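Local coordinates for protein ornithine carbamoyltransferase, mitochondrial (PDB 3SDS) that catalyses the transfer of a carbamoyl group from carbamoyl phosphate to L-ornithine, giving L-citrulline and phosphate in arginine biosynthesis, at residues Thr78-Arg81 against Val82-Gly86; Pro181-Leu184 against Gly185-Leu189; Glu314-Asp317 against Glu318-Tyr321. All blocks are in the same frame, centred on the assembly; numbering follows the deposited sequence.

Interaction 1: Thr78-Arg81 against Val82-Gly86; sequences TRTR and VSTEG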
ATOM      1  N   THR A  78      -7.799  10.647  -2.720  1.00 51.66           N
ATOM      2  CA  THR A  78      -6.810  10.135  -3.645  1.00 51.01           C
ATOM      3  C   THR A  78      -5.764  11.155  -4.101  1.00 49.40           C
ATOM      4  O   THR A  78      -4.558  10.856  -4.086  1.00 49.03           O
ATOM      5  CB  THR A  78      -7.506   9.499  -4.838  1.00 52.44           C
ATOM      6  OG1 THR A  78      -8.135   8.288  -4.395  1.00 54.89           O
ATOM      7  CG2 THR A  78      -6.503   9.148  -5.924  1.00 52.37           C
ATOM      8  N   ARG A  79      -6.217  12.342  -4.494  1.00 48.32           N
ATOM      9  CA  ARG A  79      -5.309  13.392  -4.912  1.00 46.94           C
ATOM     10  C   ARG A  79      -4.228  13.657  -3.854  1.00 45.41           C
ATOM     11  O   ARG A  79      -3.028  13.668  -4.185  1.00 44.71           O
ATOM     12  CB  ARG A  79      -6.071  14.673  -5.273  1.00 47.39           C
ATOM     13  CG  ARG A  79      -5.203  15.743  -5.969  1.00 48.47           C
ATOM     14  CD  ARG A  79      -5.839  16.214  -7.286  1.00 51.20           C
ATOM     15  NE  ARG A  79      -6.017  15.083  -8.211  1.00 54.45           N
ATOM     16  CZ  ARG A  79      -6.775  15.104  -9.311  1.00 55.67           C
ATOM     17  NH1 ARG A  79      -6.879  14.018 -10.069  1.00 56.63           N
ATOM     18  NH2 ARG A  79      -7.438  16.200  -9.657  1.00 55.00           N
ATOM     19  N   THR A  80      -4.637  13.861  -2.595  1.00 44.51           N
ATOM     20  CA  THR A  80      -3.666  14.081  -1.506  1.00 42.76           C
ATOM     21  C   THR A  80      -2.698  12.899  -1.338  1.00 42.33           C
ATOM     22  O   THR A  80      -1.477  13.107  -1.107  1.00 41.21           O
ATOM     23  CB  THR A  80      -4.335  14.467  -0.147  1.00 42.84           C
ATOM     24  OG1 THR A  80      -4.535  15.886  -0.114  1.00 42.49           O
ATOM     25  CG2 THR A  80      -3.454  14.061   1.076  1.00 40.94           C
ATOM     26  N   ARG A  81      -3.192  11.698  -1.490  1.00 42.08           N
ATOM     27  CA  ARG A  81      -2.383  10.524  -1.377  1.00 42.21           C
ATOM     28  C   ARG A  81      -1.299  10.509  -2.405  1.00 41.78           C
ATOM     29  O   ARG A  81      -0.187  10.230  -2.123  1.00 41.75           O
ATOM     30  CB  ARG A  81      -3.262   9.338  -1.634  1.00 43.03           C
ATOM     31  CG  ARG A  81      -3.182   8.296  -0.616  1.00 45.24           C
ATOM     32  CD  ARG A  81      -3.868   7.086  -1.074  1.00 45.42           C
ATOM     33  NE  ARG A  81      -2.910   6.050  -1.345  1.00 44.87           N
ATOM     34  CZ  ARG A  81      -3.232   4.879  -1.822  1.00 45.34           C
ATOM     35  NH1 ARG A  81      -4.472   4.607  -2.091  1.00 45.81           N
ATOM     36  NH2 ARG A  81      -2.314   3.994  -2.026  1.00 45.70           N
ATOM     37  N   VAL A  82      -1.653  10.780  -3.634  1.00 41.47           N
ATOM     38  CA  VAL A  82      -0.704  10.715  -4.745  1.00 40.79           C
ATOM     39  C   VAL A  82       0.554  11.551  -4.503  1.00 39.71           C
ATOM     40  O   VAL A  82       1.653  11.063  -4.714  1.00 40.27           O
ATOM     41  CB  VAL A  82      -1.343  11.080  -6.102  1.00 41.68           C
ATOM     42  CG1 VAL A  82      -0.311  10.970  -7.227  1.00 40.71           C
ATOM     43  CG2 VAL A  82      -2.551  10.196  -6.388  1.00 42.07           C
ATOM     44  N   SER A  83       0.393  12.792  -4.054  1.00 38.90           N
ATOM     45  CA  SER A  83       1.518  13.705  -3.810  1.00 37.92           C
ATOM     46  C   SER A  83       2.346  13.411  -2.534  1.00 37.56           C
ATOM     47  O   SER A  83       3.580  13.574  -2.535  1.00 37.03           O
ATOM     48  CB  SER A  83       1.015  15.145  -3.776  1.00 37.76           C
ATOM     49  OG  SER A  83       0.023  15.320  -2.766  1.00 39.10           O
ATOM     50  N   THR A  84       1.679  13.013  -1.443  1.00 37.42           N
ATOM     51  CA  THR A  84       2.385  12.635  -0.207  1.00 36.78           C
ATOM     52  C   THR A  84       3.225  11.394  -0.509  1.00 36.80           C
ATOM     53  O   THR A  84       4.432  11.328  -0.211  1.00 36.42           O
ATOM     54  CB  THR A  84       1.386  12.359   0.979  1.00 37.43           C
ATOM     55  OG1 THR A  84       0.394  13.404   1.057  1.00 38.57           O
ATOM     56  CG2 THR A  84       2.104  12.260   2.318  1.00 35.62           C
ATOM     57  N   GLU A  85       2.589  10.418  -1.140  1.00 37.11           N
ATOM     58  CA  GLU A  85       3.270   9.190  -1.461  1.00 37.43           C
ATOM     59  C   GLU A  85       4.561   9.523  -2.250  1.00 37.30           C
ATOM     60  O   GLU A  85       5.672   9.173  -1.813  1.00 37.10           O
ATOM     61  CB  GLU A  85       2.322   8.205  -2.159  1.00 37.85           C
ATOM     62  CG  GLU A  85       2.623   6.753  -1.797  1.00 40.10           C
ATOM     63  CD  GLU A  85       1.416   5.779  -1.740  1.00 42.21           C
ATOM     64  OE1 GLU A  85       0.285   6.146  -1.353  1.00 42.19           O
ATOM     65  OE2 GLU A  85       1.640   4.592  -2.053  1.00 44.07           O
ATOM     66  N   GLY A  86       4.421  10.266  -3.355  1.00 37.09           N
ATOM     67  CA  GLY A  86       5.564  10.641  -4.207  1.00 36.47           C
ATOM     68  C   GLY A  86       6.660  11.418  -3.496  1.00 35.76           C
ATOM     69  O   GLY A  86       7.850  11.209  -3.753  1.00 36.13           O
TER
HETATM   70  O   HOH W   1      -2.233  16.012  -3.818  1.00 52.20           O
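Thr78 meets Val82 one helical turn on: Val82 N donates to Thr78 O (2.9 Å), and the methyls Thr78 CG2 and Val82 CG2 come within 4.1 Å as the two side chains slant past each other. Thr78 OG1 lies beside the backbone N, anti to the carbonyl carbon (chi1 -70°), and bonds to the backbone O of Asp102 of the second subunit. Arg79 sends its guanidinium off the helix to a salt bridge with Glu109 of the second subunit, while its carbonyl O is joined through a water to Ser83 OG. This turn opens helix 78-90, the crossover helix of a beta-alpha-beta unit between strands 68-73 and 94-98 in the carbamoyl phosphate domain; Ser77 to Thr80, in the loop-to-helix start after the first strand, are assigned by similarity to binding that substrate. Thr80 has two roles. Its OG1 bonds to Arg334, itself a carbamoyl phosphate residue by similarity. Its carbonyl O accepts from both Thr84 N (3.2 Å) and Thr84 OG1 (2.9 Å), the hydroxyl coming from above the carbonyl plane, 38° out of it, while the amide lies nearer to that plane. The two threonine side chains run alongside each other and point the same way. Arg81 O receives Glu85 N at 3.0 Å, and the side chains of the pair also lie abreast. Arg81 bends at chi3 and offers the NE edge of its guanidinium to Glu85 OE1 (3.2 Å, N-H...O 159°) in a salt bridge; NH2 adds a weak bond to the same oxygen at 3.4 Å. The guanidinium and carboxylate are nearly coplanar. Glu85 OE2 is taken by His94 of the second subunit, and Phe97 of the same chain forms a cation-pi contact with Arg81.

Interaction 2: Pro181-Leu184 against Gly185-Leu189; sequences PSSL and GLEGL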
ATOM      1  N   PRO A 181      14.436  38.308   2.726  1.00 58.68           N
ATOM      2  CA  PRO A 181      14.057  36.967   3.241  1.00 56.60           C
ATOM      3  C   PRO A 181      12.607  36.798   3.717  1.00 54.92           C
ATOM      4  O   PRO A 181      12.099  35.678   3.723  1.00 53.63           O
ATOM      5  CB  PRO A 181      15.010  36.745   4.429  1.00 57.13           C
ATOM      6  CG  PRO A 181      16.109  37.726   4.254  1.00 59.31           C
ATOM      7  CD  PRO A 181      15.518  38.906   3.535  1.00 60.41           C
ATOM      8  N   SER A 182      11.946  37.882   4.105  1.00 54.84           N
ATOM      9  CA  SER A 182      10.625  37.771   4.719  1.00 53.52           C
ATOM     10  C   SER A 182       9.513  38.001   3.714  1.00 52.89           C
ATOM     11  O   SER A 182       8.345  38.193   4.098  1.00 52.59           O
ATOM     12  CB  SER A 182      10.468  38.743   5.895  1.00 54.49           C
ATOM     13  OG  SER A 182      10.517  40.092   5.464  1.00 54.67           O
ATOM     14  N   SER A 183       9.876  37.957   2.434  1.00 52.43           N
ATOM     15  CA  SER A 183       8.941  38.250   1.356  1.00 51.95           C
ATOM     16  C   SER A 183       9.248  37.485   0.066  1.00 51.14           C
ATOM     17  O   SER A 183      10.416  37.224  -0.260  1.00 51.94           O
ATOM     18  CB  SER A 183       8.925  39.759   1.088  1.00 53.46           C
ATOM     19  OG  SER A 183       8.278  40.063  -0.133  1.00 54.23           O
ATOM     20  N   LEU A 184       8.190  37.147  -0.665  1.00 49.62           N
ATOM     21  CA  LEU A 184       8.317  36.566  -1.998  1.00 48.83           C
ATOM     22  C   LEU A 184       8.238  37.617  -3.114  1.00 49.97           C
ATOM     23  O   LEU A 184       8.059  37.275  -4.287  1.00 49.94           O
ATOM     24  CB  LEU A 184       7.233  35.510  -2.219  1.00 47.15           C
ATOM     25  CG  LEU A 184       7.313  34.259  -1.355  1.00 45.45           C
ATOM     26  CD1 LEU A 184       6.054  33.437  -1.520  1.00 43.76           C
ATOM     27  CD2 LEU A 184       8.548  33.441  -1.678  1.00 43.55           C
ATOM     28  N   GLY A 185       8.364  38.891  -2.747  1.00 51.16           N
ATOM     29  CA  GLY A 185       8.297  40.002  -3.709  1.00 52.28           C
ATOM     30  C   GLY A 185       6.951  40.199  -4.388  1.00 51.95           C
ATOM     31  O   GLY A 185       6.903  40.690  -5.507  1.00 53.10           O
ATOM     32  N   LEU A 186       5.861  39.842  -3.704  1.00 50.74           N
ATOM     33  CA  LEU A 186       4.510  39.887  -4.282  1.00 49.93           C
ATOM     34  C   LEU A 186       3.630  41.043  -3.793  1.00 50.40           C
ATOM     35  O   LEU A 186       2.426  41.061  -4.057  1.00 50.42           O
ATOM     36  CB  LEU A 186       3.782  38.564  -4.015  1.00 48.32           C
ATOM     37  CG  LEU A 186       4.319  37.305  -4.709  1.00 47.94           C
ATOM     38  CD1 LEU A 186       3.675  36.034  -4.150  1.00 44.68           C
ATOM     39  CD2 LEU A 186       4.173  37.398  -6.247  1.00 48.60           C
ATOM     40  N   GLU A 187       4.218  42.003  -3.090  1.00 50.99           N
ATOM     41  CA  GLU A 187       3.456  43.089  -2.503  1.00 51.37           C
ATOM     42  C   GLU A 187       2.598  43.845  -3.517  1.00 51.89           C
ATOM     43  O   GLU A 187       3.062  44.237  -4.587  1.00 52.24           O
ATOM     44  CB  GLU A 187       4.365  44.053  -1.739  1.00 52.76           C
ATOM     45  CG  GLU A 187       4.951  43.448  -0.455  1.00 53.49           C
ATOM     46  CD  GLU A 187       6.335  42.793  -0.654  1.00 54.91           C
ATOM     47  OE1 GLU A 187       6.956  42.385   0.358  1.00 54.35           O
ATOM     48  OE2 GLU A 187       6.810  42.688  -1.816  1.00 54.94           O
ATOM     49  N   GLY A 188       1.327  44.017  -3.163  1.00 51.74           N
ATOM     50  CA  GLY A 188       0.422  44.854  -3.920  1.00 52.54           C
ATOM     51  C   GLY A 188      -0.400  44.112  -4.944  1.00 52.20           C
ATOM     52  O   GLY A 188      -1.193  44.730  -5.669  1.00 53.17           O
ATOM     53  N   LEU A 189      -0.221  42.791  -5.019  1.00 50.95           N
ATOM     54  CA  LEU A 189      -1.099  41.948  -5.830  1.00 50.14           C
ATOM     55  C   LEU A 189      -2.526  41.848  -5.279  1.00 49.49           C
ATOM     56  O   LEU A 189      -2.756  42.072  -4.087  1.00 49.17           O
ATOM     57  CB  LEU A 189      -0.510  40.559  -5.963  1.00 49.20           C
ATOM     58  CG  LEU A 189       0.065  40.245  -7.334  1.00 51.39           C
ATOM     59  CD1 LEU A 189       1.027  41.345  -7.827  1.00 54.17           C
ATOM     60  CD2 LEU A 189       0.749  38.888  -7.281  1.00 51.51           C
TER
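The carboxylate of Glu187 is met by Ser183 through one oxygen: Ser183 OG donates to Glu187 OE1 at 2.7 Å, arriving on the syn side but 35° out of the carboxylate plane, so it comes neither squarely over a face nor level with the edge. The second oxygen, OE2, lies farther from the same hydroxyl, at 3.4 Å. Glu187 reaches back by bending at chi2 (93°), which folds its carboxylate over toward the serine four residues earlier. Ser183 meets it with OG anti to its own backbone N, and this placement puts the hydroxyl in front of the next peptides as well: Gly185 N donates to Ser183 OG at 2.9 Å, with an N-H...O angle of 156°. A serine oxygen accepting the amide two residues ahead makes an ST turn. One hydroxyl therefore accepts from the backbone and donates to a carboxylate, tying the two halves of the loop together through a single atom. The chain passes through Gly185 with a positive phi, and a type II beta turn follows from Leu186 to Leu189, with Gly188 in its third position; the closing bond from Leu189 N to Leu186 O is weak at 3.3 Å. Leu184 CB lies 4.1 Å from Leu186 CD1, an apolar contact beside the polar bonds. Both leucines also touch the helices: Leu184 rests on Ala38 and Val41 of helix 34-51, and the buried Leu186 on Phe163 and Ile166 of helix 156-169 and on Val213. The loop thus runs over helices 34-51 and 156-169 near the surface, away from the annotated sites, and delivers the chain into strand 190-194.

Interaction 3: Glu314-Asp317 against Glu318-Tyr321; sequences EVSD and EVFY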
ATOM      1  N   GLU A 314     -19.049  25.723 -10.902  1.00 62.35           N
ATOM      2  CA  GLU A 314     -18.231  26.862 -10.418  1.00 60.44           C
ATOM      3  C   GLU A 314     -17.567  27.692 -11.505  1.00 59.60           C
ATOM      4  O   GLU A 314     -17.339  28.890 -11.318  1.00 59.21           O
ATOM      5  CB  GLU A 314     -17.132  26.440  -9.443  1.00 59.07           C
ATOM      6  CG  GLU A 314     -17.462  25.317  -8.525  1.00 60.25           C
ATOM      7  CD  GLU A 314     -17.003  23.985  -9.064  1.00 61.88           C
ATOM      8  OE1 GLU A 314     -17.825  23.043  -9.043  1.00 64.03           O
ATOM      9  OE2 GLU A 314     -15.830  23.877  -9.500  1.00 60.79           O
ATOM     10  N   VAL A 315     -17.234  27.060 -12.626  1.00 59.10           N
ATOM     11  CA  VAL A 315     -16.467  27.746 -13.650  1.00 58.34           C
ATOM     12  C   VAL A 315     -16.778  27.198 -15.029  1.00 59.39           C
ATOM     13  O   VAL A 315     -17.108  26.027 -15.164  1.00 59.67           O
ATOM     14  CB  VAL A 315     -14.944  27.683 -13.334  1.00 56.73           C
ATOM     15  CG1 VAL A 315     -14.414  26.239 -13.349  1.00 55.15           C
ATOM     16  CG2 VAL A 315     -14.164  28.589 -14.272  1.00 56.82           C
ATOM     17  N   SER A 316     -16.672  28.057 -16.042  1.00 60.15           N
ATOM     18  CA  SER A 316     -16.975  27.688 -17.436  1.00 61.56           C
ATOM     19  C   SER A 316     -15.822  26.937 -18.100  1.00 61.31           C
ATOM     20  O   SER A 316     -14.655  27.141 -17.751  1.00 60.31           O
ATOM     21  CB  SER A 316     -17.365  28.921 -18.267  1.00 62.32           C
ATOM     22  OG  SER A 316     -16.232  29.608 -18.771  1.00 61.29           O
ATOM     23  N   ASP A 317     -16.163  26.069 -19.053  1.00 62.56           N
ATOM     24  CA  ASP A 317     -15.179  25.302 -19.827  1.00 62.40           C
ATOM     25  C   ASP A 317     -14.195  26.210 -20.552  1.00 62.08           C
ATOM     26  O   ASP A 317     -12.989  25.950 -20.574  1.00 61.15           O
ATOM     27  CB  ASP A 317     -15.879  24.385 -20.834  1.00 63.99           C
ATOM     28  CG  ASP A 317     -15.986  22.952 -20.349  1.00 64.47           C
ATOM     29  OD1 ASP A 317     -15.724  22.676 -19.157  1.00 64.29           O
ATOM     30  OD2 ASP A 317     -16.325  22.086 -21.171  1.00 66.29           O
ATOM     31  N   GLU A 318     -14.734  27.279 -21.134  1.00 63.04           N
ATOM     32  CA  GLU A 318     -13.951  28.285 -21.832  1.00 63.09           C
ATOM     33  C   GLU A 318     -12.837  28.844 -20.936  1.00 61.07           C
ATOM     34  O   GLU A 318     -11.689  28.948 -21.380  1.00 60.83           O
ATOM     35  CB  GLU A 318     -14.868  29.397 -22.324  1.00 64.37           C
ATOM     36  CG  GLU A 318     -14.153  30.553 -22.989  1.00 66.10           C
ATOM     37  CD  GLU A 318     -14.802  31.883 -22.651  1.00 68.91           C
ATOM     38  OE1 GLU A 318     -15.196  32.075 -21.464  1.00 68.96           O
ATOM     39  OE2 GLU A 318     -14.916  32.730 -23.571  1.00 69.93           O
ATOM     40  N   VAL A 319     -13.173  29.172 -19.681  1.00 59.50           N
ATOM     41  CA  VAL A 319     -12.187  29.703 -18.721  1.00 57.28           C
ATOM     42  C   VAL A 319     -11.199  28.633 -18.285  1.00 55.73           C
ATOM     43  O   VAL A 319      -9.989  28.857 -18.327  1.00 55.19           O
ATOM     44  CB  VAL A 319     -12.846  30.340 -17.469  1.00 56.72           C
ATOM     45  CG1 VAL A 319     -11.796  30.684 -16.415  1.00 54.71           C
ATOM     46  CG2 VAL A 319     -13.620  31.590 -17.851  1.00 57.69           C
ATOM     47  N   PHE A 320     -11.725  27.474 -17.889  1.00 55.19           N
ATOM     48  CA  PHE A 320     -10.932  26.378 -17.303  1.00 53.54           C
ATOM     49  C   PHE A 320      -9.779  25.968 -18.203  1.00 53.71           C
ATOM     50  O   PHE A 320      -8.675  25.717 -17.715  1.00 52.85           O
ATOM     51  CB  PHE A 320     -11.835  25.165 -17.001  1.00 53.69           C
ATOM     52  CG  PHE A 320     -11.211  24.124 -16.090  1.00 51.16           C
ATOM     53  CD1 PHE A 320     -10.991  24.395 -14.730  1.00 48.45           C
ATOM     54  CD2 PHE A 320     -10.884  22.857 -16.583  1.00 49.55           C
ATOM     55  CE1 PHE A 320     -10.430  23.423 -13.878  1.00 46.98           C
ATOM     56  CE2 PHE A 320     -10.324  21.876 -15.740  1.00 48.63           C
ATOM     57  CZ  PHE A 320     -10.089  22.158 -14.384  1.00 46.41           C
ATOM     58  N   TYR A 321     -10.037  25.926 -19.512  1.00 54.78           N
ATOM     59  CA  TYR A 321      -9.065  25.417 -20.476  1.00 55.01           C
ATOM     60  C   TYR A 321      -8.317  26.490 -21.262  1.00 55.63           C
ATOM     61  O   TYR A 321      -7.509  26.155 -22.127  1.00 56.47           O
ATOM     62  CB  TYR A 321      -9.716  24.417 -21.441  1.00 56.17           C
ATOM     63  CG  TYR A 321     -10.163  23.128 -20.787  1.00 55.28           C
ATOM     64  CD1 TYR A 321      -9.244  22.276 -20.190  1.00 52.79           C
ATOM     65  CD2 TYR A 321     -11.515  22.762 -20.768  1.00 56.12           C
ATOM     66  CE1 TYR A 321      -9.647  21.099 -19.598  1.00 52.97           C
ATOM     67  CE2 TYR A 321     -11.930  21.580 -20.164  1.00 55.03           C
ATOM     68  CZ  TYR A 321     -10.988  20.754 -19.586  1.00 53.62           C
ATOM     69  OH  TYR A 321     -11.369  19.577 -18.994  1.00 53.33           O
TER
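Ser316 turns OG between its backbone N and carbonyl carbon (chi1 84°), which brings the hydroxyl oxygen within bonding distance of Val319 N; Val319 N donates to Ser316 OG at 3.2 Å, the N-cap bond of the short helix 317-320. Val315 has CG2 anti to its N, aimed at Val319 CG1 (3.8 Å), while its CG1 reaches Phe320 CD1 (4.1 Å), the two side chains crossing at about a right angle. This apolar trio packs against Phe304 of strand 303-306. Backbone bonds continue the turn: Phe320 N to Ser316 O (3.0 Å) and Tyr321 N to Asp317 O (3.1 Å). Asp317 and Tyr321 run side by side, carboxylate and ring planes 67° apart, with OD1 4.1 Å from CE2. Asp317 OD1 is held chiefly by a salt bridge to Arg310, which also lies in a cation-pi contact with Phe320, and Tyr321 OH bonds to Asp113 of the second subunit. The capping hydroxyl secures the helix start through its bond to Val319 N; separately, the acidic Asp317 and Glu318 may interact favourably with the helix N terminus, and Arg310 would offset part of their negative charge.

Overall arrangement
Each of the three contacts closes only a short span between consecutive segments, within about one turn of chain, and they follow one another in series, none nesting within or crossing another. Interaction 1 comes first, at the start of helix 78-90 in the carbamoyl phosphate domain with its four-stranded parallel sheet. Interaction 2 lies beyond helix 156-169, on the opposite side of the chain's centre, and leads into the five-stranded sheet of the ornithine domain. Interaction 3 follows that sheet's edge strand 303-306. Interactions 1 and 3 both touch the second subunit and approach within about 8 Å (nearest atoms), with Leu308 beside both Arg79 and Phe320; interaction 2 stays about 18 Å or more from either (nearest atoms).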